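Local atomic coordinates of putative transcriptional regulator protein (Vibrio parahaemolyticus, PDB entry 3ER6), a protein that probably binds specific DNA sequences to regulate transcription, and is represented here by its DJ-1/PfpI-family domain alone. Residues Leu177-Val180 with Glu181-Phe184; Leu31-Ala34 with Ala35-Glu39; Ile114-Gly117 with Ile118-Val121. The protein carries 1 engineered substitution. All coordinates share one frame; numbering follows the deposited sequence. Where two conformers were deposited one is given.

Interaction 1. Residues Leu177-Val180 with Glu181-Phe184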
loop_
_atom_site.group_PDB
_atom_site.type_symbol
_atom_site.label_atom_id
_atom_site.label_comp_id
_atom_site.label_asym_id
_atom_site.label_seq_id
_atom_site.Cartn_x
_atom_site.Cartn_y
_atom_site.Cartn_z
ATOM N N LEU A 177 9.793 -9.337 -4.547
ATOM C CA LEU A 177 11.074 -9.390 -5.288
ATOM C C LEU A 177 11.477 -10.812 -5.663
ATOM O O LEU A 177 12.067 -11.039 -6.710
ATOM C CB LEU A 177 12.219 -8.731 -4.506
ATOM C CG LEU A 177 12.015 -7.239 -4.264
ATOM C CD1 LEU A 177 13.173 -6.743 -3.430
ATOM C CD2 LEU A 177 11.895 -6.447 -5.591
ATOM N N GLU A 178 11.131 -11.763 -4.811
ATOM C CA GLU A 178 11.370 -13.137 -5.149
ATOM C C GLU A 178 10.631 -13.498 -6.417
ATOM O O GLU A 178 11.232 -14.015 -7.339
ATOM C CB GLU A 178 10.951 -14.043 -3.996
ATOM C CG GLU A 178 11.467 -15.452 -4.161
ATOM C CD GLU A 178 13.009 -15.525 -4.157
ATOM O OE1 GLU A 178 13.506 -16.323 -4.966
ATOM O OE2 GLU A 178 13.706 -14.794 -3.383
ATOM N N ILE A 179 9.349 -13.166 -6.481
ATOM C CA ILE A 179 8.532 -13.446 -7.644
ATOM C C ILE A 179 9.088 -12.671 -8.846
ATOM O O ILE A 179 9.220 -13.233 -9.960
ATOM C CB ILE A 179 7.071 -13.025 -7.365
ATOM C CG1 ILE A 179 6.409 -13.938 -6.319
ATOM C CG2 ILE A 179 6.253 -12.929 -8.641
ATOM C CD1 ILE A 179 6.431 -15.273 -6.722
ATOM N N VAL A 180 9.459 -11.393 -8.629
ATOM C CA VAL A 180 10.121 -10.637 -9.699
ATOM C C VAL A 180 11.365 -11.356 -10.218
ATOM O O VAL A 180 11.535 -11.454 -11.414
ATOM C CB VAL A 180 10.490 -9.177 -9.287
ATOM C CG1 VAL A 180 11.353 -8.486 -10.398
ATOM C CG2 VAL A 180 9.214 -8.419 -9.088
ATOM N N GLU A 181 12.230 -11.869 -9.334
ATOM C CA GLU A 181 13.439 -12.515 -9.834
ATOM C C GLU A 181 13.090 -13.784 -10.644
ATOM O O GLU A 181 13.639 -14.023 -11.703
ATOM C CB GLU A 181 14.403 -12.828 -8.685
ATOM C CG GLU A 181 15.630 -13.473 -9.194
ATOM C CD GLU A 181 16.683 -13.638 -8.127
ATOM O OE1 GLU A 181 16.564 -13.015 -7.047
ATOM O OE2 GLU A 181 17.626 -14.399 -8.396
ATOM N N GLU A 182 12.140 -14.553 -10.153
ATOM C CA GLU A 182 11.661 -15.755 -10.872
ATOM C C GLU A 182 11.225 -15.494 -12.289
ATOM O O GLU A 182 11.598 -16.259 -13.180
ATOM C CB GLU A 182 10.513 -16.411 -10.111
ATOM C CG GLU A 182 11.017 -17.014 -8.848
ATOM C CD GLU A 182 10.019 -17.964 -8.207
ATOM O OE1 GLU A 182 9.594 -18.934 -8.912
ATOM O OE2 GLU A 182 9.704 -17.733 -6.999
ATOM N N TYR A 183 10.437 -14.439 -12.521
ATOM C CA TYR A 183 9.923 -14.209 -13.877
ATOM C C TYR A 183 10.796 -13.365 -14.757
ATOM O O TYR A 183 10.799 -13.567 -15.980
ATOM C CB TYR A 183 8.537 -13.576 -13.810
ATOM C CG TYR A 183 7.497 -14.563 -13.335
ATOM C CD1 TYR A 183 6.984 -15.530 -14.212
ATOM C CD2 TYR A 183 7.040 -14.539 -12.036
ATOM C CE1 TYR A 183 6.032 -16.440 -13.791
ATOM C CE2 TYR A 183 6.067 -15.465 -11.585
ATOM C CZ TYR A 183 5.578 -16.419 -12.477
ATOM O OH TYR A 183 4.610 -17.333 -12.071
ATOM N N PHE A 184 11.495 -12.394 -14.141
ATOM C CA PHE A 184 12.195 -11.362 -14.882
ATOM C C PHE A 184 13.724 -11.375 -14.687
ATOM O O PHE A 184 14.450 -10.722 -15.440
ATOM C CB PHE A 184 11.637 -9.962 -14.542
ATOM C CG PHE A 184 10.181 -9.808 -14.814
ATOM C CD1 PHE A 184 9.679 -10.010 -16.102
ATOM C CD2 PHE A 184 9.300 -9.456 -13.805
ATOM C CE1 PHE A 184 8.328 -9.874 -16.373
ATOM C CE2 PHE A 184 7.938 -9.309 -14.079
ATOM C CZ PHE A 184 7.450 -9.516 -15.355
#
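Ile179 and Tyr183 lie alongside each other one helical turn apart, pointing the same way. The methyl CG2 of Ile179 sits at the rim of the ring, in its plane, 3.8 Å from Tyr183 CD2. It is put there by a first torsion that sets CG2 anti to the backbone N (chi1 -69° for CG1). A residue further on, Val180 offers CG1 to Phe184 CD2 at 4.1 Å, while Tyr183 CB covers the centre of one face of the phenylalanine ring. On another side of the same turn the acids gather: Glu178 OE1 and Glu182 OE2 are 4.5 Å apart, their carboxylate planes 53° askew, and this nearness of like charges is probably eased by bases around them. Glu182 is held by Lys110 and Tyr164, and Glu181 by Arg189, to which Glu178 makes a long, weak ion pair. Beneath these side chains run regular i to i+4 bonds, the one from Phe184 N to Val180 O being 2.9 Å. Ile179 and Tyr183 face Ile77 and Lys110 of the sheet, whereas Val180 faces helix 22-37. This is the packing of an amphipathic helix on one face of a flavodoxin-like alpha/beta sandwich, as in the DJ-1/PfpI family.

Interaction 2. Residues Leu31-Ala34 with Ala35-Glu39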
loop_
_atom_site.group_PDB
_atom_site.type_symbol
_atom_site.label_atom_id
_atom_site.label_comp_id
_atom_site.label_asym_id
_atom_site.label_seq_id
_atom_site.Cartn_x
_atom_site.Cartn_y
_atom_site.Cartn_z
ATOM N N LEU A 31 4.742 -5.108 -8.626
ATOM C CA LEU A 31 4.817 -6.018 -9.771
ATOM C C LEU A 31 4.792 -5.332 -11.149
ATOM O O LEU A 31 5.612 -5.701 -12.042
ATOM C CB LEU A 31 3.753 -7.113 -9.666
ATOM C CG LEU A 31 3.962 -8.032 -8.422
ATOM C CD1 LEU A 31 2.803 -9.032 -8.392
ATOM C CD2 LEU A 31 5.375 -8.746 -8.309
ATOM N N GLU A 32 3.845 -4.401 -11.386
ATOM C CA GLU A 32 3.806 -3.714 -12.704
ATOM C C GLU A 32 5.043 -2.825 -12.965
ATOM O O GLU A 32 5.568 -2.777 -14.120
ATOM C CB GLU A 32 2.533 -2.888 -12.899
ATOM C CG GLU A 32 1.310 -3.814 -12.935
ATOM C CD GLU A 32 0.087 -3.125 -13.499
ATOM O OE1 GLU A 32 0.150 -1.898 -13.758
ATOM O OE2 GLU A 32 -0.949 -3.828 -13.671
ATOM N N THR A 33 5.491 -2.121 -11.931
ATOM C CA THR A 33 6.729 -1.346 -12.034
ATOM C C THR A 33 7.914 -2.206 -12.494
ATOM O O THR A 33 8.675 -1.809 -13.354
ATOM C CB THR A 33 7.022 -0.544 -10.706
ATOM O OG1 THR A 33 5.879 0.305 -10.437
ATOM C CG2 THR A 33 8.326 0.315 -10.830
ATOM N N ALA A 34 8.063 -3.384 -11.899
ATOM C CA ALA A 34 9.139 -4.323 -12.276
ATOM C C ALA A 34 8.952 -4.832 -13.719
ATOM O O ALA A 34 9.929 -4.955 -14.474
ATOM C CB ALA A 34 9.116 -5.482 -11.325
ATOM N N ALA A 35 7.718 -5.112 -14.102
ATOM C CA ALA A 35 7.448 -5.503 -15.493
ATOM C C ALA A 35 7.900 -4.377 -16.467
ATOM O O ALA A 35 8.459 -4.643 -17.570
ATOM C CB ALA A 35 5.954 -5.833 -15.671
ATOM N N GLU A 36 7.695 -3.112 -16.073
ATOM C CA GLU A 36 8.210 -1.989 -16.872
ATOM C C GLU A 36 9.742 -1.973 -16.865
ATOM O O GLU A 36 10.376 -1.824 -17.930
ATOM C CB GLU A 36 7.675 -0.622 -16.404
ATOM C CG GLU A 36 8.361 0.553 -17.154
ATOM C CD GLU A 36 8.061 1.934 -16.564
ATOM O OE1 GLU A 36 7.502 1.994 -15.434
ATOM O OE2 GLU A 36 8.409 2.951 -17.226
ATOM N N PHE A 37 10.387 -2.205 -15.725
ATOM C CA PHE A 37 11.848 -2.296 -15.742
ATOM C C PHE A 37 12.351 -3.430 -16.649
ATOM O O PHE A 37 13.452 -3.314 -17.229
ATOM C CB PHE A 37 12.466 -2.634 -14.392
ATOM C CG PHE A 37 12.273 -1.595 -13.319
ATOM C CD1 PHE A 37 12.208 -0.247 -13.614
ATOM C CD2 PHE A 37 12.212 -1.992 -11.992
ATOM C CE1 PHE A 37 12.042 0.687 -12.597
ATOM C CE2 PHE A 37 12.050 -1.061 -10.975
ATOM C CZ PHE A 37 11.947 0.281 -11.280
ATOM N N ALA A 38 11.588 -4.525 -16.721
ATOM C CA ALA A 38 11.962 -5.670 -17.553
ATOM C C ALA A 38 11.599 -5.447 -19.021
ATOM O O ALA A 38 11.878 -6.292 -19.845
ATOM C CB ALA A 38 11.249 -6.961 -17.040
ATOM N N GLU A 39 10.956 -4.329 -19.318
ATOM C CA GLU A 39 10.381 -4.034 -20.619
ATOM C C GLU A 39 9.540 -5.202 -21.135
ATOM O O GLU A 39 9.574 -5.580 -22.343
ATOM C CB GLU A 39 11.464 -3.634 -21.625
ATOM C CG GLU A 39 12.263 -2.447 -21.182
ATOM C CD GLU A 39 13.402 -2.126 -22.171
ATOM O OE1 GLU A 39 13.198 -1.238 -22.982
ATOM O OE2 GLU A 39 14.459 -2.807 -22.196
#
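Thr33, whose methyl packs on Phe37, has its hydroxyl OG1 gripped twice: by the carbonyl oxygen of Glu29, one turn back in the same helix, and by Tyr20 OH of the second subunit. With OG1 set beside the backbone N (chi1 -57°), CG2 is swung anti to that nitrogen and points along the helix toward the next turn. There CG2 stands over the rim of one ring face, above Phe37 CZ at 3.6 Å, the face that Thr33 O also covers. The two side chains run side by side. Beneath them, Thr33 O has a double role. It accepts the N-H of Phe37 at 3.0 Å from Phe37 N, and it also stands 3.6 Å above the plane of the Phe37 ring, displaced toward the rim, so that a face of the ring rests on the backbone. A chi2 of -32° gives the ring this turn.

Glu32 carries the polar side of the same turn: its carboxylate binds Thr45 of strand 43-48 and forms a salt bridge with Arg58 of the second subunit, so it serves both the fold and the dimer. Leu191 and Phe195 pack on Phe37 from helix 186-195. The helix then stops. Ala38 N to Ala34 O, at 2.8 Å, is the last regular helical bond. The chain turns at Glu39 (phi 49°), whose N bonds back to Glu36 O at 2.9 Å, and a Schellman motif closes the helix of a beta-alpha-beta crossover between the parallel strands 9-14 and 43-48.

Interaction 3. Residues Ile114-Gly117 with Ile118-Val121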
loop_
_atom_site.group_PDB
_atom_site.type_symbol
_atom_site.label_atom_id
_atom_site.label_comp_id
_atom_site.label_asym_id
_atom_site.label_seq_id
_atom_site.Cartn_x
_atom_site.Cartn_y
_atom_site.Cartn_z
ATOM N N ILE A 114 -0.869 -12.437 1.851
ATOM C CA ILE A 114 -0.292 -11.307 2.572
ATOM C C ILE A 114 -1.176 -10.926 3.743
ATOM O O ILE A 114 -2.421 -10.979 3.603
ATOM C CB ILE A 114 -0.046 -10.079 1.554
ATOM C CG1 ILE A 114 -1.349 -9.546 0.969
ATOM C CG2 ILE A 114 0.830 -10.554 0.351
ATOM C CD1 ILE A 114 -1.140 -8.291 0.060
ATOM N N ASP A 115 -0.567 -10.574 4.904
ATOM C CA ASP A 115 -1.316 -10.132 6.038
ATOM C C ASP A 115 -2.246 -11.309 6.405
ATOM O O ASP A 115 -1.850 -12.477 6.242
ATOM C CB ASP A 115 -2.109 -8.843 5.723
ATOM C CG ASP A 115 -2.674 -8.128 7.007
ATOM O OD1 ASP A 115 -2.388 -8.512 8.167
ATOM O OD2 ASP A 115 -3.404 -7.152 6.842
ATOM N N THR A 116 -3.448 -11.021 6.885
ATOM C CA THR A 116 -4.388 -12.114 7.292
ATOM C C THR A 116 -4.903 -13.022 6.125
ATOM O O THR A 116 -5.552 -14.031 6.359
ATOM C CB THR A 116 -5.550 -11.610 8.167
ATOM O OG1 THR A 116 -6.299 -10.604 7.488
ATOM C CG2 THR A 116 -5.008 -11.029 9.476
ATOM N N GLY A 117 -4.619 -12.657 4.885
ATOM C CA GLY A 117 -4.735 -13.621 3.744
ATOM C C GLY A 117 -4.033 -14.931 4.096
ATOM O O GLY A 117 -4.398 -16.022 3.565
ATOM N N ILE A 118 -3.039 -14.865 4.980
ATOM C CA ILE A 118 -2.378 -16.112 5.436
ATOM C C ILE A 118 -3.374 -17.099 6.126
ATOM O O ILE A 118 -3.269 -18.326 5.941
ATOM C CB ILE A 118 -1.085 -15.851 6.289
ATOM C CG1 ILE A 118 -0.029 -15.164 5.421
ATOM C CG2 ILE A 118 -0.529 -17.219 6.895
ATOM C CD1 ILE A 118 1.011 -14.411 6.188
ATOM N N PHE A 119 -4.362 -16.565 6.839
ATOM C CA PHE A 119 -5.367 -17.385 7.501
ATOM C C PHE A 119 -6.174 -18.145 6.425
ATOM O O PHE A 119 -6.632 -19.277 6.675
ATOM C CB PHE A 119 -6.336 -16.532 8.348
ATOM C CG PHE A 119 -5.770 -16.083 9.671
ATOM C CD1 PHE A 119 -4.715 -15.163 9.730
ATOM C CD2 PHE A 119 -6.307 -16.577 10.875
ATOM C CE1 PHE A 119 -4.208 -14.747 10.959
ATOM C CE2 PHE A 119 -5.778 -16.171 12.097
ATOM C CZ PHE A 119 -4.744 -15.249 12.134
ATOM N N VAL A 120 -6.404 -17.517 5.266
ATOM C CA VAL A 120 -7.114 -18.168 4.158
ATOM C C VAL A 120 -6.330 -19.379 3.608
ATOM O O VAL A 120 -6.876 -20.504 3.451
ATOM C CB VAL A 120 -7.412 -17.174 2.993
ATOM C CG1 VAL A 120 -8.185 -17.882 1.871
ATOM C CG2 VAL A 120 -8.206 -15.942 3.511
ATOM N N VAL A 121 -5.041 -19.181 3.336
ATOM C CA VAL A 121 -4.253 -20.334 2.837
ATOM C C VAL A 121 -4.112 -21.429 3.964
ATOM O O VAL A 121 -4.116 -22.620 3.656
ATOM C CB VAL A 121 -2.859 -19.929 2.260
ATOM C CG1 VAL A 121 -3.032 -18.975 1.102
ATOM C CG2 VAL A 121 -2.014 -19.312 3.324
#
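A sharp strand-turn-helix joins strand 110-114 to helix 117-124, the position that the nucleophile elbow occupies in the glutaminase class I relatives of DJ-1/PfpI domains. Its core is a type II' beta turn from Ile114 to Gly117, with Asp115 at a positive phi of 60°, as the second residue of such a turn requires, and a weak closing bond from Gly117 N to Ile114 O. Gly117 has no side chain to press on that carbonyl.

Across the junction, Thr116 meets Phe119. Thr116 CB and CG2 come in obliquely, above the ring plane and outside the CD1-CE1 edge, with Thr116 CB 4.0 Å from Phe119 CD1 and Thr116 CG2 4.1 Å from Phe119 CE1; Thr116 O lies at the edge, near the plane. Backbone bonding reinforces the pair: Phe119 N donates to Thr116 O at 2.8 Å, an i to i+3 bond whose donor stands 57° out of the carbonyl plane, not on a lone pair. Gly117 O then takes Val121 N at 3.2 Å in a regular helical bond and Val120 N in a weak one. Ile118 folds back over the turn, its CG1 lying 3.3 Å from Asp115 O.

The Thr116 hydroxyl bonds to Ile83 N, Gly84 O and Ser82 OG. Asp115 bonds His135 and Ser82, and these partners fix its carboxylate; no catalytic role is established. The whole turn is buried. Phe119 packs edge-to-face on Phe142 and touches Phe138 of helix 136-145, while Val120 and Val121 rest on Ile80 of strand 77-80.

In the fold
Interactions 1 and 2 form one helix-helix interface. Their centres are 10 Å apart, and helices 173-184 and 22-37 meet directly: Val180 CG2 packs 3.7 Å from Ala34 CB, and Phe184 CD1 lies 3.6 Å from CB of Ala38, just after helix 22-37, consistent with close approach where small alanine side chains line the interface. Interaction 2 also carries contacts to the second subunit, which does not touch the other two. Interaction 3 stands apart, near the middle of the chain, its centre about 21 Å from that of interaction 1 and about 26 Å from that of interaction 2. Its nearest atoms are about 9 Å from either, so the elbow-like turn does not touch this interface.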